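Local coordinates for integron gene cassette protein HFX_CASS2 (PDB 3FXH) that is of unknown function but is encoded by a mobile integron gene cassette and folds into a mainly helical subunit that pairs with a second copy, at residues 33-38 with 119-124; 55-60 with 96-101; 29-34 with 126-131; 40-45 with 113-118. All blocks are in the same frame, centred on the assembly; numbering follows the deposited sequence.

Interaction 1: residues 33-38 with 119-124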
loop_
_atom_site.group_PDB
_atom_site.type_symbol
_atom_site.label_atom_id
_atom_site.label_comp_id
_atom_site.label_asym_id
_atom_site.label_seq_id
_atom_site.Cartn_x
_atom_site.Cartn_y
_atom_site.Cartn_z
ATOM N N GLU A 33 -5.132 -5.768 5.162
ATOM C CA GLU A 33 -5.218 -7.068 4.517
ATOM C C GLU A 33 -5.455 -6.968 3.009
ATOM O O GLU A 33 -4.883 -7.729 2.223
ATOM C CB GLU A 33 -6.320 -7.911 5.162
ATOM C CG GLU A 33 -6.762 -9.066 4.310
ATOM C CD GLU A 33 -7.510 -10.109 5.109
ATOM O OE1 GLU A 33 -8.747 -10.183 4.998
ATOM O OE2 GLU A 33 -6.850 -10.852 5.860
ATOM N N ILE A 34 -6.324 -6.054 2.598
ATOM C CA ILE A 34 -6.527 -5.863 1.172
ATOM C C ILE A 34 -5.224 -5.472 0.495
ATOM O O ILE A 34 -4.864 -6.027 -0.536
ATOM C CB ILE A 34 -7.581 -4.791 0.878
ATOM C CG1 ILE A 34 -8.964 -5.289 1.303
ATOM C CG2 ILE A 34 -7.582 -4.447 -0.611
ATOM C CD1 ILE A 34 -10.007 -4.166 1.424
ATOM N N ILE A 35 -4.533 -4.490 1.060
ATOM C CA ILE A 35 -3.270 -4.048 0.474
ATOM C C ILE A 35 -2.296 -5.217 0.350
ATOM O O ILE A 35 -1.714 -5.438 -0.713
ATOM C CB ILE A 35 -2.641 -2.866 1.251
ATOM C CG1 ILE A 35 -3.565 -1.642 1.168
ATOM C CG2 ILE A 35 -1.228 -2.561 0.699
ATOM C CD1 ILE A 35 -3.058 -0.402 1.933
ATOM N N ARG A 36 -2.148 -5.986 1.419
ATOM C CA ARG A 36 -1.276 -7.171 1.396
ATOM C C ARG A 36 -1.634 -8.149 0.270
ATOM O O ARG A 36 -0.770 -8.581 -0.476
ATOM C CB ARG A 36 -1.318 -7.902 2.747
ATOM C CG ARG A 36 -0.493 -9.194 2.786
ATOM C CD ARG A 36 -0.833 -10.043 4.003
ATOM N NE ARG A 36 -2.112 -10.737 3.841
ATOM C CZ ARG A 36 -3.106 -10.683 4.720
ATOM N NH1 ARG A 36 -2.977 -9.958 5.818
ATOM N NH2 ARG A 36 -4.226 -11.356 4.504
ATOM N N GLU A 37 -2.909 -8.502 0.141
ATOM C CA GLU A 37 -3.310 -9.494 -0.855
ATOM C C GLU A 37 -3.227 -8.970 -2.292
ATOM O O GLU A 37 -2.930 -9.712 -3.215
ATOM C CB GLU A 37 -4.702 -10.025 -0.544
ATOM C CG GLU A 37 -4.699 -10.825 0.751
ATOM C CD GLU A 37 -3.775 -12.039 0.666
ATOM O OE1 GLU A 37 -3.883 -12.820 -0.316
ATOM O OE2 GLU A 37 -2.936 -12.207 1.578
ATOM N N ILE A 38 -3.467 -7.679 -2.473
ATOM C CA ILE A 38 -3.304 -7.100 -3.794
ATOM C C ILE A 38 -1.827 -7.111 -4.139
ATOM O O ILE A 38 -1.461 -7.449 -5.269
ATOM C CB ILE A 38 -3.884 -5.677 -3.890
ATOM C CG1 ILE A 38 -5.408 -5.719 -3.784
ATOM C CG2 ILE A 38 -3.505 -5.034 -5.224
ATOM C CD1 ILE A 38 -6.048 -4.304 -3.853
ATOM N N LEU A 119 -4.047 1.238 -8.372
ATOM C CA LEU A 119 -4.940 2.339 -8.023
ATOM C C LEU A 119 -5.729 1.950 -6.777
ATOM O O LEU A 119 -5.979 2.770 -5.890
ATOM C CB LEU A 119 -5.892 2.645 -9.181
ATOM C CG LEU A 119 -7.064 3.616 -8.982
ATOM C CD1 LEU A 119 -6.613 4.974 -8.472
ATOM C CD2 LEU A 119 -7.840 3.777 -10.283
ATOM N N ALA A 120 -6.111 0.683 -6.710
ATOM C CA ALA A 120 -6.832 0.184 -5.535
ATOM C C ALA A 120 -6.012 0.354 -4.259
ATOM O O ALA A 120 -6.567 0.663 -3.192
ATOM C CB ALA A 120 -7.226 -1.269 -5.731
ATOM N N ILE A 121 -4.708 0.144 -4.338
ATOM C CA ILE A 121 -3.858 0.337 -3.159
ATOM C C ILE A 121 -3.869 1.800 -2.703
ATOM O O ILE A 121 -3.971 2.096 -1.503
ATOM C CB ILE A 121 -2.444 -0.140 -3.434
ATOM C CG1 ILE A 121 -2.428 -1.686 -3.522
ATOM C CG2 ILE A 121 -1.465 0.380 -2.393
ATOM C CD1 ILE A 121 -1.101 -2.254 -3.953
ATOM N N ASN A 122 -3.782 2.721 -3.657
ATOM C CA ASN A 122 -3.879 4.143 -3.316
ATOM C C ASN A 122 -5.225 4.491 -2.668
ATOM O O ASN A 122 -5.270 5.241 -1.694
ATOM C CB ASN A 122 -3.614 5.011 -4.550
ATOM C CG ASN A 122 -2.132 5.123 -4.864
ATOM O OD1 ASN A 122 -1.413 5.850 -4.199
ATOM N ND2 ASN A 122 -1.670 4.389 -5.880
ATOM N N ILE A 123 -6.311 3.938 -3.205
ATOM C CA ILE A 123 -7.633 4.165 -2.640
ATOM C C ILE A 123 -7.704 3.574 -1.224
ATOM O O ILE A 123 -8.269 4.199 -0.314
ATOM C CB ILE A 123 -8.747 3.650 -3.571
ATOM C CG1 ILE A 123 -8.870 4.592 -4.782
ATOM C CG2 ILE A 123 -10.102 3.609 -2.833
ATOM C CD1 ILE A 123 -9.809 4.116 -5.877
ATOM N N CYS A 124 -7.074 2.415 -1.018
ATOM C CA CYS A 124 -6.998 1.868 0.342
ATOM C C CYS A 124 -6.449 2.888 1.340
ATOM O O CYS A 124 -6.929 2.972 2.459
ATOM C CB CYS A 124 -6.163 0.595 0.396
ATOM S SG CYS A 124 -7.045 -0.849 -0.261
#
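C124 nestles against I34 and I35 of the opposing helix, touching CG2 of the first and the CG1-CD1 arm of the second. Its CB lies 3.5 Å from I35 CG1, the shortest approach between the segments, and I35 CD1 reaches the same carbon. The sulfur bridges both neighbours: SG rests on I34 CG2 at 3.7 Å and also touches I35 CG1. A C124 chi1 of -76°, with SG opposite the carbonyl carbon, places the sulfur there. One turn back on 119-124 and one turn on along 33-38, I38 divides its contacts between two residues. Its CD1 meets the methyl of A120 (CD1 to CB 3.8 Å), while its CG2 runs along the CG1-CD1 arm of I121, 3.9 Å from CD1, the two isoleucines sliding past each other in opposite directions. I35 and I121 touch more loosely, CG2 to CG2 at 4.3 Å. These helices are an antiparallel pair, their local axes 9.7 Å apart and crossing at -163°, and the seam is wholly apolar, without a hydrogen bond across it. F98 of helix 88-102 packs on both A120 and C124, and I63 and L66 of helix 62-69 close over I34 and I38. I35 and I121 also face the second subunit, packing on L125 and I35 of that chain, respectively. On the flank turned from 119-124, R36 is gripped by E33 and E37 in a salt-bridge network. Its NE meets E37 OE2 in the guanidinium plane at 2.8 Å, on the anti lone pair of the carboxylate, and E33 in turn accepts the backbone N of Y77 and Y78.

Interaction 2: residues 55-60 with 96-101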
loop_
_atom_site.group_PDB
_atom_site.type_symbol
_atom_site.label_atom_id
_atom_site.label_comp_id
_atom_site.label_asym_id
_atom_site.label_seq_id
_atom_site.Cartn_x
_atom_site.Cartn_y
_atom_site.Cartn_z
ATOM N N GLU A 55 -15.670 -0.051 -12.853
ATOM C CA GLU A 55 -16.971 -0.713 -12.935
ATOM C C GLU A 55 -17.270 -1.494 -11.650
ATOM O O GLU A 55 -18.323 -1.326 -11.034
ATOM C CB GLU A 55 -17.009 -1.638 -14.158
ATOM C CG GLU A 55 -18.192 -2.588 -14.218
ATOM C CD GLU A 55 -18.222 -3.398 -15.510
ATOM O OE1 GLU A 55 -17.489 -3.033 -16.455
ATOM O OE2 GLU A 55 -18.978 -4.394 -15.579
ATOM N N LEU A 56 -16.331 -2.341 -11.243
ATOM C CA LEU A 56 -16.489 -3.126 -10.019
ATOM C C LEU A 56 -16.702 -2.251 -8.779
ATOM O O LEU A 56 -17.546 -2.546 -7.939
ATOM C CB LEU A 56 -15.279 -4.039 -9.817
ATOM C CG LEU A 56 -15.120 -5.088 -10.924
ATOM C CD1 LEU A 56 -13.840 -5.876 -10.726
ATOM C CD2 LEU A 56 -16.326 -6.010 -10.938
ATOM N N SER A 57 -15.922 -1.180 -8.672
ATOM C CA SER A 57 -16.004 -0.284 -7.527
ATOM C C SER A 57 -17.342 0.436 -7.494
ATOM O O SER A 57 -17.963 0.557 -6.440
ATOM C CB SER A 57 -14.870 0.739 -7.564
ATOM O OG SER A 57 -13.611 0.090 -7.538
ATOM N N GLU A 58 -17.768 0.934 -8.652
ATOM C CA GLU A 58 -19.043 1.621 -8.761
ATOM C C GLU A 58 -20.193 0.693 -8.365
ATOM O O GLU A 58 -21.193 1.127 -7.775
ATOM C CB GLU A 58 -19.225 2.139 -10.195
ATOM C CG GLU A 58 -20.617 2.579 -10.552
ATOM C CD GLU A 58 -20.710 3.057 -11.994
ATOM O OE1 GLU A 58 -19.766 2.787 -12.775
ATOM O OE2 GLU A 58 -21.720 3.708 -12.341
ATOM N N GLN A 59 -20.051 -0.586 -8.700
ATOM C CA GLN A 59 -21.059 -1.572 -8.356
ATOM C C GLN A 59 -20.783 -2.110 -6.958
ATOM O O GLN A 59 -21.404 -3.074 -6.519
ATOM C CB GLN A 59 -21.043 -2.714 -9.363
ATOM C CG GLN A 59 -21.605 -2.345 -10.732
ATOM C CD GLN A 59 -21.201 -3.342 -11.796
ATOM O OE1 GLN A 59 -20.897 -4.495 -11.497
ATOM N NE2 GLN A 59 -21.182 -2.900 -13.043
ATOM N N GLU A 60 -19.827 -1.485 -6.278
ATOM C CA GLU A 60 -19.509 -1.830 -4.898
ATOM C C GLU A 60 -19.248 -3.328 -4.726
ATOM O O GLU A 60 -19.785 -3.947 -3.812
ATOM C CB GLU A 60 -20.643 -1.362 -3.967
ATOM C CG GLU A 60 -21.076 0.094 -4.174
ATOM C CD GLU A 60 -21.749 0.685 -2.929
ATOM O OE1 GLU A 60 -22.188 -0.099 -2.058
ATOM O OE2 GLU A 60 -21.829 1.929 -2.816
ATOM N N ASN A 96 -18.346 0.039 -0.328
ATOM C CA ASN A 96 -18.929 1.339 -0.627
ATOM C C ASN A 96 -17.844 2.405 -0.729
ATOM O O ASN A 96 -17.922 3.317 -1.556
ATOM C CB ASN A 96 -19.953 1.730 0.440
ATOM C CG ASN A 96 -20.416 3.172 0.302
ATOM O OD1 ASN A 96 -21.332 3.472 -0.465
ATOM N ND2 ASN A 96 -19.784 4.069 1.046
ATOM N N ALA A 97 -16.832 2.285 0.120
ATOM C CA ALA A 97 -15.737 3.249 0.126
ATOM C C ALA A 97 -14.980 3.213 -1.204
ATOM O O ALA A 97 -14.633 4.254 -1.751
ATOM C CB ALA A 97 -14.812 3.005 1.295
ATOM N N PHE A 98 -14.742 2.019 -1.744
ATOM C CA PHE A 98 -14.130 1.927 -3.071
ATOM C C PHE A 98 -14.988 2.632 -4.117
ATOM O O PHE A 98 -14.480 3.364 -4.964
ATOM C CB PHE A 98 -13.911 0.470 -3.483
ATOM C CG PHE A 98 -12.594 -0.091 -3.040
ATOM C CD1 PHE A 98 -11.447 0.112 -3.795
ATOM C CD2 PHE A 98 -12.499 -0.813 -1.865
ATOM C CE1 PHE A 98 -10.232 -0.400 -3.387
ATOM C CE2 PHE A 98 -11.290 -1.325 -1.455
ATOM C CZ PHE A 98 -10.150 -1.111 -2.212
ATOM N N GLY A 99 -16.295 2.392 -4.055
ATOM C CA GLY A 99 -17.229 3.015 -4.975
ATOM C C GLY A 99 -17.119 4.526 -4.926
ATOM O O GLY A 99 -17.023 5.184 -5.965
ATOM N N ARG A 100 -17.113 5.071 -3.712
ATOM C CA ARG A 100 -17.049 6.521 -3.508
ATOM C C ARG A 100 -15.755 7.126 -4.038
ATOM O O ARG A 100 -15.769 8.126 -4.756
ATOM C CB ARG A 100 -17.192 6.867 -2.023
ATOM C CG ARG A 100 -18.582 6.627 -1.458
ATOM C CD ARG A 100 -18.707 7.163 -0.035
ATOM N NE ARG A 100 -18.107 6.291 0.979
ATOM C CZ ARG A 100 -16.985 6.567 1.638
ATOM N NH1 ARG A 100 -16.317 7.682 1.375
ATOM N NH2 ARG A 100 -16.528 5.725 2.558
ATOM N N HIS A 101 -14.630 6.527 -3.662
ATOM C CA HIS A 101 -13.336 7.064 -4.057
ATOM C C HIS A 101 -13.065 6.876 -5.550
ATOM O O HIS A 101 -12.561 7.788 -6.211
ATOM C CB HIS A 101 -12.212 6.487 -3.186
ATOM C CG HIS A 101 -12.259 6.950 -1.761
ATOM N ND1 HIS A 101 -11.707 8.145 -1.346
ATOM C CD2 HIS A 101 -12.792 6.380 -0.653
ATOM C CE1 HIS A 101 -11.901 8.289 -0.047
ATOM N NE2 HIS A 101 -12.556 7.231 0.399
#
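S57 and G99 bring backbone against backbone: S57 O stands only 3.0 Å from G99 CA, and the two CA atoms are 4.3 Å apart, with no side chain on G99 to hold them off. The contact joins the C-terminal end of helix 50-58 to helix 88-102, and a Schellman motif closes the first of these. There E60, at positive phi, is the C-prime residue; its N bonds back to S57 O at 2.8 Å, and R61 N reaches L56 O. The carbonyl that crowds G99 is therefore also engaged in the helix cap. Beside it, S57 CB lies on F98 O (3.7 Å), while the serine hydroxyl bonds to F53 O within its own helix. F98 starts toward S57 and then turns its ring away, to pack on C124 of helix 116-131 and to meet the F62 ring. At the more exposed margin, the extended chain of E60 runs alongside N96 in the same direction, carboxylate and amide planes 76° apart. With CG opposite its carbonyl carbon (chi1 -50°), E60 rests its carboxylate against the aliphatic base of the asparagine, E60 OE1 lying 3.8 Å from N96 CB.

Interaction 3: residues 29-34 with 126-131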
loop_
_atom_site.group_PDB
_atom_site.type_symbol
_atom_site.label_atom_id
_atom_site.label_comp_id
_atom_site.label_asym_id
_atom_site.label_seq_id
_atom_site.Cartn_x
_atom_site.Cartn_y
_atom_site.Cartn_z
ATOM N N SER A 29 -7.557 -3.198 9.988
ATOM C CA SER A 29 -6.878 -4.453 9.723
ATOM C C SER A 29 -7.348 -5.071 8.427
ATOM O O SER A 29 -6.560 -5.706 7.724
ATOM C CB SER A 29 -7.111 -5.435 10.874
ATOM O OG SER A 29 -6.453 -4.959 12.030
ATOM N N ALA A 30 -8.636 -4.915 8.126
ATOM C CA ALA A 30 -9.193 -5.446 6.883
ATOM C C ALA A 30 -8.571 -4.749 5.672
ATOM O O ALA A 30 -8.252 -5.394 4.667
ATOM C CB ALA A 30 -10.711 -5.286 6.866
ATOM N N VAL A 31 -8.393 -3.435 5.782
ATOM C CA VAL A 31 -7.822 -2.647 4.683
ATOM C C VAL A 31 -6.335 -2.942 4.531
ATOM O O VAL A 31 -5.824 -3.023 3.418
ATOM C CB VAL A 31 -8.076 -1.105 4.853
ATOM C CG1 VAL A 31 -7.264 -0.310 3.832
ATOM C CG2 VAL A 31 -9.552 -0.784 4.696
ATOM N N HIS A 32 -5.636 -3.129 5.644
ATOM C CA HIS A 32 -4.234 -3.554 5.575
ATOM C C HIS A 32 -4.158 -4.914 4.880
ATOM O O HIS A 32 -3.251 -5.174 4.093
ATOM C CB HIS A 32 -3.599 -3.630 6.978
ATOM C CG HIS A 32 -3.171 -2.300 7.524
ATOM N ND1 HIS A 32 -1.980 -2.116 8.191
ATOM C CD2 HIS A 32 -3.778 -1.089 7.499
ATOM C CE1 HIS A 32 -1.879 -0.853 8.566
ATOM N NE2 HIS A 32 -2.953 -0.207 8.156
ATOM N N GLU A 33 -5.132 -5.768 5.162
ATOM C CA GLU A 33 -5.218 -7.068 4.517
ATOM C C GLU A 33 -5.455 -6.968 3.009
ATOM O O GLU A 33 -4.883 -7.729 2.223
ATOM C CB GLU A 33 -6.320 -7.911 5.162
ATOM C CG GLU A 33 -6.762 -9.066 4.310
ATOM C CD GLU A 33 -7.510 -10.109 5.109
ATOM O OE1 GLU A 33 -8.747 -10.183 4.998
ATOM O OE2 GLU A 33 -6.850 -10.852 5.860
ATOM N N ILE A 34 -6.324 -6.054 2.598
ATOM C CA ILE A 34 -6.527 -5.863 1.172
ATOM C C ILE A 34 -5.224 -5.472 0.495
ATOM O O ILE A 34 -4.864 -6.027 -0.536
ATOM C CB ILE A 34 -7.581 -4.791 0.878
ATOM C CG1 ILE A 34 -8.964 -5.289 1.303
ATOM C CG2 ILE A 34 -7.582 -4.447 -0.611
ATOM C CD1 ILE A 34 -10.007 -4.166 1.424
ATOM N N ALA A 126 -6.607 6.140 1.111
ATOM C CA ALA A 126 -7.631 7.152 1.305
ATOM C C ALA A 126 -8.676 6.628 2.293
ATOM O O ALA A 126 -9.198 7.373 3.096
ATOM C CB ALA A 126 -8.277 7.522 -0.018
ATOM N N ILE A 127 -8.954 5.329 2.238
ATOM C CA ILE A 127 -9.959 4.718 3.109
ATOM C C ILE A 127 -9.447 4.679 4.546
ATOM O O ILE A 127 -10.192 4.945 5.492
ATOM C CB ILE A 127 -10.349 3.305 2.605
ATOM C CG1 ILE A 127 -11.054 3.409 1.251
ATOM C CG2 ILE A 127 -11.279 2.585 3.595
ATOM C CD1 ILE A 127 -11.372 2.039 0.609
ATOM N N LEU A 128 -8.162 4.378 4.703
ATOM C CA LEU A 128 -7.540 4.375 6.017
ATOM C C LEU A 128 -7.658 5.744 6.685
ATOM O O LEU A 128 -7.934 5.841 7.873
ATOM C CB LEU A 128 -6.067 3.971 5.917
ATOM C CG LEU A 128 -5.803 2.501 5.594
ATOM C CD1 LEU A 128 -4.304 2.283 5.455
ATOM C CD2 LEU A 128 -6.388 1.622 6.694
ATOM N N ARG A 129 -7.427 6.799 5.918
ATOM C CA ARG A 129 -7.604 8.151 6.436
ATOM C C ARG A 129 -9.033 8.339 6.949
ATOM O O ARG A 129 -9.264 8.906 8.028
ATOM C CB ARG A 129 -7.305 9.178 5.345
ATOM C CG ARG A 129 -5.834 9.324 5.001
ATOM C CD ARG A 129 -5.616 10.563 4.145
ATOM N NE ARG A 129 -4.205 10.810 3.866
ATOM C CZ ARG A 129 -3.333 11.275 4.757
ATOM N NH1 ARG A 129 -3.721 11.531 5.999
ATOM N NH2 ARG A 129 -2.069 11.480 4.408
ATOM N N GLU A 130 -9.994 7.864 6.162
ATOM C CA GLU A 130 -11.397 7.961 6.539
ATOM C C GLU A 130 -11.677 7.235 7.848
ATOM O O GLU A 130 -12.371 7.755 8.714
ATOM C CB GLU A 130 -12.291 7.406 5.432
ATOM C CG GLU A 130 -12.404 8.306 4.221
ATOM C CD GLU A 130 -13.690 8.073 3.468
ATOM O OE1 GLU A 130 -14.395 7.096 3.798
ATOM O OE2 GLU A 130 -14.004 8.867 2.559
ATOM N N ILE A 131 -11.136 6.028 7.986
ATOM C CA ILE A 131 -11.346 5.225 9.189
ATOM C C ILE A 131 -10.699 5.852 10.431
ATOM O O ILE A 131 -11.276 5.838 11.517
ATOM C CB ILE A 131 -10.788 3.793 9.002
ATOM C CG1 ILE A 131 -11.499 3.096 7.842
ATOM C CG2 ILE A 131 -10.928 2.989 10.297
ATOM C CD1 ILE A 131 -10.810 1.839 7.350
#
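V31 chi1, at 170°, sets CG1 opposite the main-chain N and CG2 opposite the carbonyl carbon, forking the valine so that one methyl meets L128 and the other both I127 and I131. This is the packing of an antiparallel helix pair, 24-43 against 116-131, whose short segments run at 173° with axes 10.2 Å apart. V31 CG2 touches I127 CG2 and, 3.9 Å away, I131 CD1, two residues one turn apart on the partner helix. CG1 takes the other side, 3.6 Å from L128 CD2, as valine and leucine slide past each other. L128 leaves its backbone pointing neither at the partner helix nor away from it, but its two methyls carry it across the gap to lodge between V31 and H32. No polar bond spans the segments. Helix 88-102 lies over part of the seam, with A97 on I127, and the N-terminal turns of helix 24-43 add N24, A27 and T28 against I131. H32 borders the second subunit, where it packs on L125 of that chain. The leucine and H32 cross at about a right angle, and L128 CD2 comes to the imidazole edge in the ring plane, 3.8 Å from CD2 of the histidine.

Interaction 4: residues 40-45 with 113-118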
loop_
_atom_site.group_PDB
_atom_site.type_symbol
_atom_site.label_atom_id
_atom_site.label_comp_id
_atom_site.label_asym_id
_atom_site.label_seq_id
_atom_site.Cartn_x
_atom_site.Cartn_y
_atom_site.Cartn_z
ATOM N N ARG A 40 0.297 -9.316 -3.223
ATOM C CA ARG A 40 0.535 -10.704 -3.683
ATOM C C ARG A 40 0.063 -10.927 -5.119
ATOM O O ARG A 40 0.756 -11.569 -5.903
ATOM C CB ARG A 40 -0.152 -11.734 -2.786
ATOM C CG ARG A 40 0.317 -11.765 -1.351
ATOM C CD ARG A 40 -0.429 -12.863 -0.611
ATOM N NE ARG A 40 -0.040 -14.187 -1.111
ATOM C CZ ARG A 40 -0.834 -15.252 -1.125
ATOM N NH1 ARG A 40 -2.072 -15.157 -0.666
ATOM N NH2 ARG A 40 -0.392 -16.418 -1.606
ATOM N N LEU A 41 -1.128 -10.432 -5.462
ATOM C CA LEU A 41 -1.614 -10.591 -6.836
ATOM C C LEU A 41 -0.630 -9.954 -7.797
ATOM O O LEU A 41 -0.291 -10.530 -8.822
ATOM C CB LEU A 41 -2.994 -9.948 -7.022
ATOM C CG LEU A 41 -4.107 -10.599 -6.217
ATOM C CD1 LEU A 41 -5.395 -9.786 -6.294
ATOM C CD2 LEU A 41 -4.322 -12.015 -6.759
ATOM N N VAL A 42 -0.165 -8.755 -7.458
ATOM C CA VAL A 42 0.779 -8.049 -8.322
ATOM C C VAL A 42 2.095 -8.815 -8.433
ATOM O O VAL A 42 2.677 -8.910 -9.522
ATOM C CB VAL A 42 1.000 -6.602 -7.826
ATOM C CG1 VAL A 42 2.132 -5.926 -8.577
ATOM C CG2 VAL A 42 -0.326 -5.800 -7.950
ATOM N N ASP A 43 2.544 -9.395 -7.321
ATOM C CA ASP A 43 3.781 -10.192 -7.318
ATOM C C ASP A 43 3.701 -11.356 -8.298
ATOM O O ASP A 43 4.709 -11.802 -8.848
ATOM C CB ASP A 43 4.085 -10.722 -5.910
ATOM C CG ASP A 43 5.531 -11.136 -5.742
ATOM O OD1 ASP A 43 6.422 -10.406 -6.215
ATOM O OD2 ASP A 43 5.789 -12.187 -5.123
ATOM N N SER A 44 2.494 -11.850 -8.515
ATOM C CA SER A 44 2.294 -12.979 -9.410
ATOM C C SER A 44 1.995 -12.516 -10.839
ATOM O O SER A 44 1.651 -13.323 -11.702
ATOM C CB SER A 44 1.145 -13.842 -8.894
ATOM O OG SER A 44 1.499 -14.475 -7.679
ATOM N N GLY A 45 2.110 -11.213 -11.076
ATOM C CA GLY A 45 1.935 -10.656 -12.402
ATOM C C GLY A 45 0.496 -10.391 -12.813
ATOM O O GLY A 45 0.235 -10.149 -13.989
ATOM N N LYS A 113 -0.633 4.298 -14.807
ATOM C CA LYS A 113 -1.168 4.189 -16.152
ATOM C C LYS A 113 -1.913 2.887 -16.391
ATOM O O LYS A 113 -3.001 2.891 -16.964
ATOM C CB LYS A 113 -0.041 4.337 -17.191
ATOM C CG LYS A 113 0.352 5.768 -17.479
ATOM C CD LYS A 113 -0.759 6.475 -18.235
ATOM C CE LYS A 113 -0.519 7.974 -18.331
ATOM N NZ LYS A 113 -1.763 8.680 -18.761
ATOM N N SER A 114 -1.325 1.774 -15.960
ATOM C CA SER A 114 -1.744 0.469 -16.475
ATOM C C SER A 114 -2.520 -0.421 -15.505
ATOM O O SER A 114 -3.644 -0.823 -15.782
ATOM C CB SER A 114 -0.532 -0.300 -16.995
ATOM O OG SER A 114 0.153 0.460 -17.974
ATOM N N ASN A 115 -1.892 -0.763 -14.394
ATOM C CA ASN A 115 -2.447 -1.761 -13.509
ATOM C C ASN A 115 -3.330 -1.120 -12.432
ATOM O O ASN A 115 -2.823 -0.538 -11.466
ATOM C CB ASN A 115 -1.315 -2.571 -12.871
ATOM C CG ASN A 115 -1.825 -3.789 -12.140
ATOM O OD1 ASN A 115 -3.020 -3.896 -11.869
ATOM N ND2 ASN A 115 -0.928 -4.718 -11.821
ATOM N N ALA A 116 -4.649 -1.227 -12.614
ATOM C CA ALA A 116 -5.606 -0.634 -11.680
ATOM C C ALA A 116 -5.595 -1.281 -10.289
ATOM O O ALA A 116 -6.126 -0.703 -9.338
ATOM C CB ALA A 116 -7.019 -0.644 -12.264
ATOM N N LEU A 117 -5.006 -2.468 -10.147
ATOM C CA LEU A 117 -4.809 -3.013 -8.796
ATOM C C LEU A 117 -3.995 -2.031 -7.933
ATOM O O LEU A 117 -4.167 -1.911 -6.701
ATOM C CB LEU A 117 -4.111 -4.371 -8.872
ATOM C CG LEU A 117 -4.916 -5.500 -9.516
ATOM C CD1 LEU A 117 -4.117 -6.816 -9.435
ATOM C CD2 LEU A 117 -6.281 -5.644 -8.833
ATOM N N LEU A 118 -3.111 -1.300 -8.588
ATOM C CA LEU A 118 -2.270 -0.351 -7.864
ATOM C C LEU A 118 -3.054 0.914 -7.547
ATOM O O LEU A 118 -2.753 1.614 -6.580
ATOM C CB LEU A 118 -0.990 -0.025 -8.664
ATOM C CG LEU A 118 -0.175 -1.271 -9.035
ATOM C CD1 LEU A 118 0.864 -0.980 -10.123
ATOM C CD2 LEU A 118 0.490 -1.837 -7.760
#
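V42, in the last turn of helix 24-43, packs against N115, the N-cap of helix 116-131, and against the first turn of that helix. Its CG2 does all the close touching. This methyl is 4.1 Å from N115 ND2, and L117 CB and L118 CD2 approach it equally closely, L118 at about a right angle. Beside it L41 adds a second apolar touch, its CB facing L117 CD1 at 4.1 Å. The V42 methyl thus packs at once on the amide nitrogen of the cap residue and on the two leucines. With CG opposite its backbone N (chi1 -169°), N115 folds OD1 back over the helix start, where it accepts L117 N at 3.0 Å from above the carbonyl plane. The same oxygen takes M48 N and ND2 gives to H46 O, so both ends of the amide are engaged by the loop after helix 24-43. That helix closes in a Schellman motif, G45 at positive phi returning its N to V42 O. V42 also packs on V42 of the second subunit, while D43 there bonds to N115 N. The contact therefore lies where the end of helix 24-43, the start of helix 116-131, the 46-48 loop and the partner chain meet.

How the interactions relate
From the N terminus, helix 24-43 offers 29-34, 33-38 and 40-45 in turn, and helix 116-131 answers in reverse order. Interaction 3 closes the widest loop, interaction 1 lies just within it, sharing E33 and I34 on its N-terminal side, and interaction 4 is nested inside both; none cross. Together they run along one antiparallel helix pair that also borders the second subunit. Interaction 2, innermost of all, ties helix 50-58 to helix 88-102. It meets interaction 1 where F98 and H101 pack on C124 and I123, and interaction 3 through the R100 to E130 salt bridge; interaction 4 stays about 7 Å from it between nearest atoms.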